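Local atomic coordinates of collagen alpha-1(XX) chain (Homo sapiens, PDB entry 5KF4), a protein that probably serves as a structural component of the extracellular matrix, this portion being its second fibronectin type III domain. Residues N69-F81 / V88-P100. Numbering follows the deposited sequence.
Sequences NLASRTEYLVSVF and VGEGLRGLVTTAP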
ATOM      1  N   ASN A  69      13.594  -2.909   3.579  1.00 25.75           N
ATOM      2  CA  ASN A  69      14.105  -2.474   4.875  1.00 22.24           C
ATOM      3  C   ASN A  69      13.095  -2.678   6.000  1.00  9.25           C
ATOM      4  O   ASN A  69      12.993  -1.860   6.912  1.00 14.94           O
ATOM      5  CB  ASN A  69      14.534  -1.007   4.809  1.00 38.88           C
ATOM      6  CG  ASN A  69      15.600  -0.764   3.761  1.00 37.60           C
ATOM      7  OD1 ASN A  69      16.737  -1.212   3.899  1.00 33.53           O
ATOM      8  ND2 ASN A  69      15.234  -0.050   2.702  1.00 34.57           N
ATOM      9  N   LEU A  70      12.352  -3.777   5.929  1.00  8.19           N
ATOM     10  CA  LEU A  70      11.370  -4.106   6.954  1.00  7.94           C
ATOM     11  C   LEU A  70      12.019  -4.896   8.088  1.00 23.01           C
ATOM     12  O   LEU A  70      12.993  -5.616   7.875  1.00 18.37           O
ATOM     13  CB  LEU A  70      10.215  -4.909   6.355  1.00  8.82           C
ATOM     14  CG  LEU A  70       9.397  -4.195   5.278  1.00 23.37           C
ATOM     15  CD1 LEU A  70       8.399  -5.148   4.636  1.00  7.50           C
ATOM     16  CD2 LEU A  70       8.703  -2.974   5.852  1.00 16.04           C
ATOM     17  N   ALA A  71      11.497  -4.737   9.298  1.00 21.22           N
ATOM     18  CA  ALA A  71      11.968  -5.520  10.432  1.00 14.60           C
ATOM     19  C   ALA A  71      11.445  -6.946  10.356  1.00 25.22           C
ATOM     20  O   ALA A  71      10.310  -7.179   9.942  1.00 33.45           O
ATOM     21  CB  ALA A  71      11.547  -4.874  11.740  1.00  8.32           C
ATOM     22  N   SER A  72      12.278  -7.894  10.772  1.00 16.23           N
ATOM     23  CA  SER A  72      11.934  -9.311  10.730  1.00 20.50           C
ATOM     24  C   SER A  72      10.930  -9.688  11.816  1.00 21.08           C
ATOM     25  O   SER A  72      10.769  -8.961  12.796  1.00 16.78           O
ATOM     26  CB  SER A  72      13.195 -10.166  10.869  1.00 25.52           C
ATOM     27  OG  SER A  72      13.676 -10.138  12.201  1.00 31.02           O
ATOM     28  N   ARG A  73      10.246 -10.813  11.618  1.00 25.54           N
ATOM     29  CA  ARG A  73       9.281 -11.338  12.585  1.00 27.49           C
ATOM     30  C   ARG A  73       8.244 -10.295  12.970  1.00 28.60           C
ATOM     31  O   ARG A  73       7.826 -10.228  14.125  1.00 46.34           O
ATOM     32  CB  ARG A  73       9.986 -11.837  13.852  1.00 35.78           C
ATOM     33  CG  ARG A  73      11.281 -12.591  13.615  1.00 36.61           C
ATOM     34  CD  ARG A  73      11.836 -13.152  14.919  1.00 35.74           C
ATOM     35  NE  ARG A  73      12.281 -12.099  15.830  1.00 36.32           N
ATOM     36  CZ  ARG A  73      13.469 -11.501  15.768  1.00 33.86           C
ATOM     37  NH1 ARG A  73      14.345 -11.853  14.838  1.00 22.53           N
ATOM     38  NH2 ARG A  73      13.780 -10.550  16.642  1.00 32.58           N
ATOM     39  N   THR A  74       7.830  -9.483  12.005  1.00 15.54           N
ATOM     40  CA  THR A  74       6.986  -8.335  12.305  1.00 10.68           C
ATOM     41  C   THR A  74       5.733  -8.311  11.441  1.00  9.72           C
ATOM     42  O   THR A  74       5.788  -8.572  10.243  1.00 18.47           O
ATOM     43  CB  THR A  74       7.760  -7.014  12.109  1.00 14.92           C
ATOM     44  OG1 THR A  74       9.008  -7.081  12.811  1.00 16.05           O
ATOM     45  CG2 THR A  74       6.949  -5.833  12.624  1.00  7.54           C
ATOM     46  N   GLU A  75       4.604  -7.991  12.062  1.00 16.96           N
ATOM     47  CA  GLU A  75       3.346  -7.860  11.345  1.00 16.63           C
ATOM     48  C   GLU A  75       3.165  -6.429  10.861  1.00 19.49           C
ATOM     49  O   GLU A  75       3.298  -5.475  11.630  1.00 17.34           O
ATOM     50  CB  GLU A  75       2.169  -8.262  12.231  1.00 26.77           C
ATOM     51  CG  GLU A  75       0.828  -8.219  11.522  1.00 37.19           C
ATOM     52  CD  GLU A  75      -0.288  -8.843  12.333  1.00 39.87           C
ATOM     53  OE1 GLU A  75      -0.305  -8.658  13.566  1.00 40.90           O
ATOM     54  OE2 GLU A  75      -1.154  -9.514  11.735  1.00 44.29           O
ATOM     55  N   TYR A  76       2.877  -6.286   9.573  1.00 26.51           N
ATOM     56  CA  TYR A  76       2.633  -4.976   8.989  1.00 21.71           C
ATOM     57  C   TYR A  76       1.229  -4.821   8.422  1.00 26.92           C
ATOM     58  O   TYR A  76       0.696  -5.739   7.805  1.00 28.78           O
ATOM     59  CB  TYR A  76       3.656  -4.685   7.885  1.00 17.98           C
ATOM     60  CG  TYR A  76       5.048  -4.381   8.388  1.00 18.90           C
ATOM     61  CD1 TYR A  76       5.400  -3.092   8.765  1.00 12.63           C
ATOM     62  CD2 TYR A  76       6.012  -5.373   8.484  1.00 14.16           C
ATOM     63  CE1 TYR A  76       6.665  -2.801   9.220  1.00  7.53           C
ATOM     64  CE2 TYR A  76       7.283  -5.089   8.941  1.00  8.85           C
ATOM     65  CZ  TYR A  76       7.602  -3.802   9.308  1.00 16.30           C
ATOM     66  OH  TYR A  76       8.864  -3.508   9.766  1.00 29.63           O
ATOM     67  N   LEU A  77       0.632  -3.654   8.654  1.00 25.79           N
ATOM     68  CA  LEU A  77      -0.567  -3.255   7.933  1.00 18.86           C
ATOM     69  C   LEU A  77      -0.126  -2.529   6.678  1.00 19.28           C
ATOM     70  O   LEU A  77       0.571  -1.522   6.755  1.00 26.13           O
ATOM     71  CB  LEU A  77      -1.470  -2.357   8.780  1.00 32.01           C
ATOM     72  CG  LEU A  77      -2.839  -2.068   8.155  1.00 34.24           C
ATOM     73  CD1 LEU A  77      -3.621  -3.359   7.929  1.00 34.26           C
ATOM     74  CD2 LEU A  77      -3.639  -1.088   9.003  1.00 26.53           C
ATOM     75  N   VAL A  78      -0.541  -3.027   5.522  1.00 22.05           N
ATOM     76  CA  VAL A  78      -0.068  -2.479   4.259  1.00 27.24           C
ATOM     77  C   VAL A  78      -1.229  -1.923   3.443  1.00 32.63           C
ATOM     78  O   VAL A  78      -2.193  -2.628   3.187  1.00 39.95           O
ATOM     79  CB  VAL A  78       0.669  -3.543   3.437  1.00 19.34           C
ATOM     80  CG1 VAL A  78       1.150  -2.951   2.138  1.00 20.92           C
ATOM     81  CG2 VAL A  78       1.840  -4.101   4.229  1.00  7.08           C
ATOM     82  N   SER A  79      -1.137  -0.658   3.043  1.00 28.45           N
ATOM     83  CA  SER A  79      -2.241  -0.001   2.349  1.00 22.31           C
ATOM     84  C   SER A  79      -1.840   0.565   0.986  1.00 23.43           C
ATOM     85  O   SER A  79      -0.713   1.027   0.798  1.00 16.33           O
ATOM     86  CB  SER A  79      -2.821   1.110   3.222  1.00 16.03           C
ATOM     87  OG  SER A  79      -3.307   0.591   4.449  1.00 18.50           O
ATOM     88  N   VAL A  80      -2.780   0.527   0.043  1.00 21.00           N
ATOM     89  CA  VAL A  80      -2.581   1.098  -1.286  1.00 25.17           C
ATOM     90  C   VAL A  80      -3.645   2.144  -1.598  1.00 36.93           C
ATOM     91  O   VAL A  80      -4.814   1.812  -1.752  1.00 42.56           O
ATOM     92  CB  VAL A  80      -2.621   0.015  -2.376  1.00 27.78           C
ATOM     93  CG1 VAL A  80      -2.415   0.635  -3.750  1.00 27.75           C
ATOM     94  CG2 VAL A  80      -1.581  -1.046  -2.103  1.00 18.68           C
ATOM     95  N   PHE A  81      -3.234   3.403  -1.701  1.00 40.32           N
ATOM     96  CA  PHE A  81      -4.158   4.505  -1.966  1.00 35.74           C
ATOM     97  C   PHE A  81      -3.966   5.058  -3.372  1.00 36.62           C
ATOM     98  O   PHE A  81      -2.875   5.499  -3.724  1.00 29.37           O
ATOM     99  CB  PHE A  81      -3.965   5.622  -0.946  1.00 37.21           C
ATOM    100  CG  PHE A  81      -4.367   5.251   0.451  1.00 33.72           C
ATOM    101  CD1 PHE A  81      -5.670   5.436   0.882  1.00 24.53           C
ATOM    102  CD2 PHE A  81      -3.439   4.719   1.336  1.00 22.54           C
ATOM    103  CE1 PHE A  81      -6.039   5.107   2.172  1.00 19.94           C
ATOM    104  CE2 PHE A  81      -3.804   4.383   2.627  1.00 15.11           C
ATOM    105  CZ  PHE A  81      -5.105   4.576   3.046  1.00 15.36           C
ATOM    106  N   VAL A  88      -7.932  11.649  -2.893  1.00 51.47           N
ATOM    107  CA  VAL A  88      -7.344  10.379  -2.482  1.00 52.30           C
ATOM    108  C   VAL A  88      -8.464   9.365  -2.291  1.00 47.08           C
ATOM    109  O   VAL A  88      -9.424   9.622  -1.566  1.00 41.77           O
ATOM    110  CB  VAL A  88      -6.494  10.507  -1.191  1.00 30.29           C
ATOM    111  CG1 VAL A  88      -7.227  11.303  -0.127  1.00 32.68           C
ATOM    112  CG2 VAL A  88      -6.075   9.125  -0.674  1.00 18.02           C
ATOM    113  N   GLY A  89      -8.356   8.223  -2.958  1.00 48.39           N
ATOM    114  CA  GLY A  89      -9.386   7.208  -2.850  1.00 48.65           C
ATOM    115  C   GLY A  89      -9.116   6.157  -1.795  1.00 53.89           C
ATOM    116  O   GLY A  89      -7.962   5.887  -1.462  1.00 53.67           O
ATOM    117  N   GLU A  90     -10.187   5.586  -1.246  1.00 64.02           N
ATOM    118  CA  GLU A  90     -10.070   4.420  -0.377  1.00 68.35           C
ATOM    119  C   GLU A  90      -9.351   3.319  -1.146  1.00 62.92           C
ATOM    120  O   GLU A  90      -9.534   3.182  -2.356  1.00 65.28           O
ATOM    121  CB  GLU A  90     -11.440   3.943   0.112  1.00 67.04           C
ATOM    122  CG  GLU A  90     -11.709   4.233   1.585  1.00 67.63           C
ATOM    123  CD  GLU A  90     -10.731   3.532   2.514  1.00 75.53           C
ATOM    124  OE1 GLU A  90     -10.715   3.857   3.719  1.00 77.38           O
ATOM    125  OE2 GLU A  90      -9.976   2.655   2.040  1.00 77.72           O
ATOM    126  N   GLY A  91      -8.541   2.532  -0.448  1.00 49.30           N
ATOM    127  CA  GLY A  91      -7.727   1.539  -1.116  1.00 49.12           C
ATOM    128  C   GLY A  91      -7.757   0.133  -0.555  1.00 42.60           C
ATOM    129  O   GLY A  91      -8.645  -0.232   0.219  1.00 44.21           O
ATOM    130  N   LEU A  92      -6.753  -0.649  -0.937  1.00 32.61           N
ATOM    131  CA  LEU A  92      -6.651  -2.037  -0.519  1.00 23.94           C
ATOM    132  C   LEU A  92      -5.744  -2.141   0.690  1.00 28.61           C
ATOM    133  O   LEU A  92      -4.819  -1.347   0.852  1.00 34.88           O
ATOM    134  CB  LEU A  92      -6.082  -2.895  -1.655  1.00 19.02           C
ATOM    135  CG  LEU A  92      -6.717  -2.781  -3.043  1.00 19.26           C
ATOM    136  CD1 LEU A  92      -5.907  -3.552  -4.073  1.00 17.26           C
ATOM    137  CD2 LEU A  92      -8.142  -3.308  -3.002  1.00  9.19           C
ATOM    138  N   ARG A  93      -5.991  -3.134   1.530  1.00 31.49           N
ATOM    139  CA  ARG A  93      -5.082  -3.384   2.633  1.00 29.98           C
ATOM    140  C   ARG A  93      -5.100  -4.824   3.126  1.00 23.98           C
ATOM    141  O   ARG A  93      -6.037  -5.576   2.865  1.00 22.19           O
ATOM    142  CB  ARG A  93      -5.367  -2.420   3.794  1.00 21.88           C
ATOM    143  CG  ARG A  93      -6.720  -2.564   4.447  1.00 17.54           C
ATOM    144  CD  ARG A  93      -6.790  -1.642   5.654  1.00 25.30           C
ATOM    145  NE  ARG A  93      -8.101  -1.036   5.848  1.00 33.93           N
ATOM    146  CZ  ARG A  93      -8.358  -0.117   6.774  1.00 42.89           C
ATOM    147  NH1 ARG A  93      -7.395   0.288   7.594  1.00 39.94           N
ATOM    148  NH2 ARG A  93      -9.579   0.390   6.888  1.00 48.97           N
ATOM    149  N   GLY A  94      -4.025  -5.202   3.807  1.00 22.46           N
ATOM    150  CA  GLY A  94      -3.888  -6.537   4.358  1.00 18.09           C
ATOM    151  C   GLY A  94      -2.751  -6.636   5.357  1.00 29.14           C
ATOM    152  O   GLY A  94      -1.892  -5.757   5.430  1.00 22.63           O
ATOM    153  N   LEU A  95      -2.749  -7.716   6.130  1.00 32.53           N
ATOM    154  CA  LEU A  95      -1.706  -7.951   7.117  1.00 22.46           C
ATOM    155  C   LEU A  95      -0.736  -9.004   6.611  1.00 20.42           C
ATOM    156  O   LEU A  95      -1.149 -10.055   6.118  1.00 20.19           O
ATOM    157  CB  LEU A  95      -2.306  -8.399   8.450  1.00 22.97           C
ATOM    158  CG  LEU A  95      -3.188  -7.415   9.215  1.00 23.06           C
ATOM    159  CD1 LEU A  95      -3.926  -8.149  10.321  1.00 20.24           C
ATOM    160  CD2 LEU A  95      -2.357  -6.277   9.793  1.00 21.64           C
ATOM    161  N   VAL A  96       0.554  -8.726   6.742  1.00 20.96           N
ATOM    162  CA  VAL A  96       1.575  -9.716   6.433  1.00 15.94           C
ATOM    163  C   VAL A  96       2.691  -9.681   7.475  1.00 21.15           C
ATOM    164  O   VAL A  96       3.138  -8.613   7.887  1.00 12.98           O
ATOM    165  CB  VAL A  96       2.161  -9.497   5.016  1.00 13.03           C
ATOM    166  CG1 VAL A  96       2.709  -8.086   4.863  1.00 15.68           C
ATOM    167  CG2 VAL A  96       3.230 -10.535   4.709  1.00 18.56           C
ATOM    168  N   THR A  97       3.112 -10.858   7.924  1.00 22.10           N
ATOM    169  CA  THR A  97       4.204 -10.962   8.882  1.00 10.54           C
ATOM    170  C   THR A  97       5.460 -11.401   8.142  1.00 14.37           C
ATOM    171  O   THR A  97       5.451 -12.420   7.451  1.00 15.12           O
ATOM    172  CB  THR A  97       3.888 -11.952  10.027  1.00  5.78           C
ATOM    173  OG1 THR A  97       2.779 -11.465  10.791  1.00 16.46           O
ATOM    174  CG2 THR A  97       5.081 -12.095  10.956  1.00  5.84           C
ATOM    175  N   THR A  98       6.533 -10.624   8.272  1.00 12.33           N
ATOM    176  CA  THR A  98       7.785 -10.942   7.591  1.00  8.87           C
ATOM    177  C   THR A  98       8.415 -12.214   8.160  1.00 13.77           C
ATOM    178  O   THR A  98       8.179 -12.579   9.312  1.00 16.13           O
ATOM    179  CB  THR A  98       8.810  -9.773   7.681  1.00 15.03           C
ATOM    180  OG1 THR A  98       9.053  -9.438   9.052  1.00 16.85           O
ATOM    181  CG2 THR A  98       8.294  -8.542   6.961  1.00  6.82           C
ATOM    182  N   ALA A  99       9.188 -12.900   7.325  1.00 12.83           N
ATOM    183  CA  ALA A  99       9.904 -14.103   7.728  1.00 14.08           C
ATOM    184  C   ALA A  99      10.857 -13.817   8.895  1.00 16.59           C
ATOM    185  O   ALA A  99      11.284 -12.678   9.081  1.00 21.00           O
ATOM    186  CB  ALA A  99      10.665 -14.678   6.539  1.00 24.73           C
ATOM    187  N   PRO A 100      11.187 -14.850   9.692  1.00 21.15           N
ATOM    188  CA  PRO A 100      12.098 -14.675  10.832  1.00 15.32           C
ATOM    189  C   PRO A 100      13.505 -14.227  10.430  1.00 26.79           C
ATOM    190  O   PRO A 100      14.049 -14.714   9.440  1.00 29.41           O
ATOM    191  CB  PRO A 100      12.136 -16.071  11.463  1.00  9.85           C
ATOM    192  CG  PRO A 100      10.840 -16.691  11.065  1.00  8.96           C
ATOM    193  CD  PRO A 100      10.596 -16.200   9.673  1.00 10.48           C
ATOM    194  OXT PRO A 100      14.109 -13.379  11.088  1.00 30.00           O
TER
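The hydroxyl of Thr-98 reaches Ala-71 and Thr-74 across the closing hairpin of this fibronectin type III domain, a worked example of how one side chain can extend a strand pairing into a neighbouring turn. With OG1 set between its own backbone N and carbonyl carbon (chi1 57°), it donates to Ala-71 O at 2.7 Å, in the carbonyl plane and on a lone pair, while accepting Thr-74 N at 3.2 Å. The backbone N of Thr-98 adds a bond to Thr-74 O, and its methyl CG2 meets Leu-70 CD1 and, 4.1 Å away, Tyr-76 CE2. The tyrosine ring has Leu-70 CD2 over one face, toward the rim, and its OH accepts Ala-71 N at 2.9 Å, the tyrosine corner familiar from this fold. A valine here, lacking the hydroxyl, would probably leave Ala-71 O and Thr-74 N without the partner they share and the turn freer to move.

Beyond, the antiparallel ladder runs to Val-80 and Leu-92. On its outer face Leu-95 CD2 rests against Leu-77 CD1 at 3.7 Å, while the extended Glu-75 reaches across so that OE2 lies beside Leu-95 CD1; its OE1 bonds Ser-48. On the inner face, Val-78 CG2 meets Val-96 CG1 at 4.1 Å, facing Leu-29 and Ile-27 of the opposing sheet. Hydroxyl and amide bonds thus fix the turn, whereas the apolar side chains of the inner face join the hairpin to the sandwich core.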